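Local structure of 3-dehydroquinate dehydratase (Zymomonas mobilis subsp. mobilis, 6SMF) at the interface of chains A and B. The protein catalyses the dehydration of 3-dehydroquinate to 3-dehydroshikimate in the shikimate pathway towards chorismate and the aromatic amino acids, probably by trans elimination through an enolate intermediate. Numbering follows the deposited sequence. Chains: chain A/B, 3-dehydroquinate dehydratase.

Contact 1: the interface of chains A and B. Residues chain A 84, 87-88, 117-118; chain B 88, 90-91, 122.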
loop_
_atom_site.group_PDB
_atom_site.type_symbol
_atom_site.label_atom_id
_atom_site.label_comp_id
_atom_site.label_asym_id
_atom_site.label_seq_id
_atom_site.Cartn_x
_atom_site.Cartn_y
_atom_site.Cartn_z
ATOM N N ALA A 84 3.275 -18.315 16.768
ATOM C CA ALA A 84 3.286 -17.711 15.410
ATOM C C ALA A 84 1.876 -17.677 14.816
ATOM O O ALA A 84 1.657 -16.849 13.982
ATOM C CB ALA A 84 4.208 -18.441 14.479
ATOM N N HIS A 87 -0.397 -14.481 14.435
ATOM C CA HIS A 87 -0.184 -13.519 13.335
ATOM C C HIS A 87 -0.790 -14.026 12.024
ATOM O O HIS A 87 -0.913 -13.201 11.112
ATOM C CB HIS A 87 1.304 -13.170 13.204
ATOM C CG HIS A 87 1.966 -12.981 14.525
ATOM N ND1 HIS A 87 1.492 -12.067 15.479
ATOM C CD2 HIS A 87 2.992 -13.645 15.093
ATOM C CE1 HIS A 87 2.201 -12.175 16.580
ATOM N NE2 HIS A 87 3.138 -13.146 16.377
ATOM N N THR A 88 -1.276 -15.268 11.941
ATOM C CA THR A 88 -1.773 -15.846 10.662
ATOM C C THR A 88 -3.217 -16.358 10.787
ATOM O O THR A 88 -3.883 -16.478 9.746
ATOM C CB THR A 88 -0.804 -16.943 10.177
ATOM O OG1 THR A 88 -0.740 -17.978 11.128
ATOM C CG2 THR A 88 0.638 -16.488 10.050
ATOM N N PHE A 117 5.741 -8.114 11.266
ATOM C CA PHE A 117 4.705 -9.133 11.014
ATOM C C PHE A 117 4.142 -9.628 12.345
ATOM O O PHE A 117 3.101 -10.231 12.308
ATOM C CB PHE A 117 5.137 -10.302 10.136
ATOM C CG PHE A 117 6.191 -11.235 10.678
ATOM C CD1 PHE A 117 5.866 -12.229 11.580
ATOM C CD2 PHE A 117 7.506 -11.111 10.287
ATOM C CE1 PHE A 117 6.851 -13.015 12.148
ATOM C CE2 PHE A 117 8.478 -11.926 10.819
ATOM C CZ PHE A 117 8.144 -12.897 11.727
ATOM N N ARG A 118 4.801 -9.455 13.475
ATOM C CA ARG A 118 4.226 -9.914 14.774
ATOM C C ARG A 118 3.333 -8.837 15.403
ATOM O O ARG A 118 2.756 -9.124 16.416
ATOM C CB ARG A 118 5.333 -10.248 15.769
ATOM C CG ARG A 118 6.275 -11.344 15.304
ATOM C CD ARG A 118 7.038 -11.914 16.501
ATOM N NE ARG A 118 8.189 -12.608 15.938
ATOM C CZ ARG A 118 8.219 -13.905 15.631
ATOM N NH1 ARG A 118 7.195 -14.703 15.922
ATOM N NH2 ARG A 118 9.287 -14.373 15.017
ATOM N N THR B 88 3.000 -18.757 3.658
ATOM C CA THR B 88 2.004 -18.396 4.725
ATOM C C THR B 88 2.569 -18.653 6.135
ATOM O O THR B 88 2.098 -18.049 7.056
ATOM C CB THR B 88 0.709 -19.184 4.497
ATOM O OG1 THR B 88 0.939 -20.593 4.548
ATOM C CG2 THR B 88 0.132 -18.986 3.114
ATOM N N VAL B 90 4.453 -18.372 9.233
ATOM C CA VAL B 90 5.286 -17.763 10.300
ATOM C C VAL B 90 5.733 -18.864 11.265
ATOM O O VAL B 90 6.852 -18.807 11.756
ATOM C CB VAL B 90 4.539 -16.641 11.032
ATOM C CG1 VAL B 90 5.375 -16.069 12.150
ATOM C CG2 VAL B 90 4.134 -15.524 10.080
ATOM N N ALA B 91 4.931 -19.895 11.443
ATOM C CA ALA B 91 5.205 -20.960 12.421
ATOM C C ALA B 91 6.409 -21.767 11.952
ATOM O O ALA B 91 7.252 -22.136 12.810
ATOM C CB ALA B 91 3.969 -21.792 12.648
ATOM N N TYR B 122 8.651 -17.371 3.868
ATOM C CA TYR B 122 8.924 -17.443 5.327
ATOM C C TYR B 122 10.038 -18.482 5.554
ATOM O O TYR B 122 10.935 -18.226 6.333
ATOM C CB TYR B 122 7.636 -17.724 6.094
ATOM C CG TYR B 122 6.744 -16.536 6.297
ATOM C CD1 TYR B 122 7.132 -15.473 7.088
ATOM C CD2 TYR B 122 5.500 -16.475 5.692
ATOM C CE1 TYR B 122 6.317 -14.382 7.291
ATOM C CE2 TYR B 122 4.671 -15.379 5.871
ATOM C CZ TYR B 122 5.073 -14.325 6.679
ATOM O OH TYR B 122 4.265 -13.216 6.884
#
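B:Val90, the first residue of helix 90-98 of chain B, pushes its branched side chain into an apolar seat made by A:Ala84, A:Thr88 and A:Phe117. CB of B:Val90 already lies close to chain A, 3.9 Å from the methyl CB of A:Ala84. Beyond CB the two methyls part. CG1, anti to the backbone N (chi1 178°), goes towards the aromatic ring and reaches CE1 of A:Phe117 at 3.4 Å. The same methyl leans on CB of A:Ala84, 3.5 Å away, and is thereby held between the ring and the alanine. CG2 takes the other branch, towards the methyl CG2 of A:Thr88 at 3.6 Å, and also approaches CD1 of A:Phe117. Both methyls lie on one side of the ring plane, along its CD1-CE1 rim, CG1 nearer the plane than CG2. Valine and phenylalanine run antiparallel alongside one another, whereas the threonine meets the valine obliquely. Behind CG2, within chain B, lies one face of the B:Tyr122 ring; the methyl stands 3.6 Å above that plane, nearer the ring's margin than its middle, and is backed by its own subunit. Next along the helix, B:Ala91 offers its CA to CB of A:Ala84 at 3.4 Å, bringing the start of the helix close against 3-10 helix 83-87. A:Phe117 has its CG between the backbone N and the carbonyl carbon (chi1 66°), a setting that directs the ring towards chain B. Its CE1 also lies over the middle of the A:Arg118 guanidinium, 3.8 Å above its plane, while CA of A:Arg118 covers one face of the A:His87 imidazole. Both A:His87 and A:Arg118 are predicted substrate-binding residues. This apolar patch therefore helps join two subunits of the dodecamer and may steady the wall of the substrate pocket just behind it.

Contact 2: the interface of chains A and B. Residues chain A 16, 60, 84-85; chain B 60-61, 64, 91.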
loop_
_atom_site.group_PDB
_atom_site.type_symbol
_atom_site.label_atom_id
_atom_site.label_comp_id
_atom_site.label_asym_id
_atom_site.label_seq_id
_atom_site.Cartn_x
_atom_site.Cartn_y
_atom_site.Cartn_z
ATOM N N PRO A 16 2.742 -23.367 18.614
ATOM C CA PRO A 16 3.920 -24.038 18.089
ATOM C C PRO A 16 5.200 -23.434 18.663
ATOM O O PRO A 16 5.228 -22.255 18.931
ATOM C CB PRO A 16 3.832 -23.848 16.570
ATOM C CG PRO A 16 2.925 -22.627 16.395
ATOM C CD PRO A 16 1.988 -22.636 17.580
ATOM N N GLU A 60 -2.276 -25.786 14.241
ATOM C CA GLU A 60 -3.324 -24.740 14.297
ATOM C C GLU A 60 -4.654 -25.413 14.658
ATOM O O GLU A 60 -5.376 -24.925 15.559
ATOM C CB GLU A 60 -3.321 -24.077 12.927
ATOM C CG GLU A 60 -4.345 -22.982 12.768
ATOM C CD GLU A 60 -4.174 -22.312 11.411
ATOM O OE1 GLU A 60 -4.710 -21.156 11.272
ATOM O OE2 GLU A 60 -3.483 -22.969 10.495
ATOM N N ALA A 84 3.275 -18.315 16.768
ATOM C CA ALA A 84 3.286 -17.711 15.410
ATOM C C ALA A 84 1.876 -17.677 14.816
ATOM O O ALA A 84 1.657 -16.849 13.982
ATOM C CB ALA A 84 4.208 -18.441 14.479
ATOM N N TYR A 85 0.964 -18.561 15.223
ATOM C CA TYR A 85 -0.377 -18.628 14.604
ATOM C C TYR A 85 -1.158 -17.373 15.017
ATOM O O TYR A 85 -2.166 -17.061 14.352
ATOM C CB TYR A 85 -1.121 -19.928 14.959
ATOM C CG TYR A 85 -0.575 -21.186 14.339
ATOM C CD1 TYR A 85 -0.167 -21.223 13.021
ATOM C CD2 TYR A 85 -0.472 -22.369 15.068
ATOM C CE1 TYR A 85 0.324 -22.388 12.451
ATOM C CE2 TYR A 85 0.040 -23.528 14.515
ATOM C CZ TYR A 85 0.434 -23.542 13.194
ATOM O OH TYR A 85 0.942 -24.667 12.609
ATOM N N GLU B 60 0.679 -28.436 8.056
ATOM C CA GLU B 60 1.701 -27.458 8.503
ATOM C C GLU B 60 2.316 -27.980 9.807
ATOM O O GLU B 60 3.562 -27.988 9.946
ATOM C CB GLU B 60 0.996 -26.123 8.662
ATOM C CG GLU B 60 1.868 -24.997 9.174
ATOM C CD GLU B 60 1.075 -23.714 9.263
ATOM O OE1 GLU B 60 1.711 -22.634 9.288
ATOM O OE2 GLU B 60 -0.199 -23.821 9.276
ATOM N N GLY B 61 1.469 -28.421 10.740
ATOM C CA GLY B 61 1.947 -28.918 12.039
ATOM C C GLY B 61 2.911 -30.094 11.892
ATOM O O GLY B 61 3.863 -30.182 12.705
ATOM N N ILE B 64 6.440 -28.916 11.235
ATOM C CA ILE B 64 7.029 -28.311 12.457
ATOM C C ILE B 64 7.503 -29.439 13.370
ATOM O O ILE B 64 8.697 -29.427 13.745
ATOM C CB ILE B 64 6.042 -27.334 13.119
ATOM C CG1 ILE B 64 5.807 -26.128 12.191
ATOM C CG2 ILE B 64 6.551 -26.911 14.488
ATOM C CD1 ILE B 64 4.529 -25.398 12.435
ATOM N N ALA B 91 4.931 -19.895 11.443
ATOM C CA ALA B 91 5.205 -20.960 12.421
ATOM C C ALA B 91 6.409 -21.767 11.952
ATOM O O ALA B 91 7.252 -22.136 12.810
ATOM C CB ALA B 91 3.969 -21.792 12.648
HETATM O O HOH W 1 -2.352 -25.338 9.775
HETATM O O HOH W 2 -0.984 -25.864 11.518
#
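A:Tyr85 and B:Glu60 reach towards each other from opposite directions and meet at the rim of the phenol ring. The carboxylate carbon CD of B:Glu60 lies at the edge of the ring, in its plane, 3.5 Å from CE1 of A:Tyr85. Ring and carboxylate planes are turned 73° apart, so the acid stands steeply across the ring edge, with both oxygens near CE1. Such an approach puts carboxylate oxygens near a C-H edge and may be mildly favourable electrostatically. The B:Glu60 chain is extended, its CG anti to the backbone N, which carries the acid out from the start of helix 60-72 to the tyrosine. One face of the A:Tyr85 ring is covered by CB of A:Glu60, 3.7 Å above the ring plane, over its centre, so the chain A glutamate backs the ring that its chain B counterpart meets at the rim. CB of B:Ala91 adds an apolar contact with CE1 of A:Tyr85 at 3.7 Å, and CD1 of B:Ile64 approaches the phenol OH. The two glutamates cross with their carboxylate planes 71° apart. Water 1 is a possible bridge between them, lying 2.7 Å from OE2 of A:Glu60 and equally near OE2 of B:Glu60; it may ease the approach of the two acids. Water 2 is a separate possible bridge, placed 2.5 Å from the A:Tyr85 phenol OH and accepting a nearly straight bond (167° at H) from the backbone N of A:Glu60; it also reaches OE2 of B:Glu60 at 3.1 Å. The two water positions are too close to be filled together with confidence, and the water-mediated link is doubtful in detail. In the fold, the patch brings together the N-terminal ends of helix 60-72 from both chains, 3-10 helix 83-87 of chain A and the start of helix 90-98 of chain B.

The centres of contact 1 and contact 2, taken over their C-alpha atoms, lie about 9 Å apart, and A:Ala84 and B:Ala91 belong to both. The 3-10 helix 83-87 of chain A and helix 90-98 of chain B contribute to both patches, which are neighbouring parts of one interface, contact 1 mainly apolar among the residues considered and contact 2 with water at its polar groups. The centre of contact 1 is about 11 Å from A:His107, the predicted proton donor, and that of contact 2 about 13 Å. Homododecamer assembly could help hold the active-site elements, although the structure alone does not show such coupling.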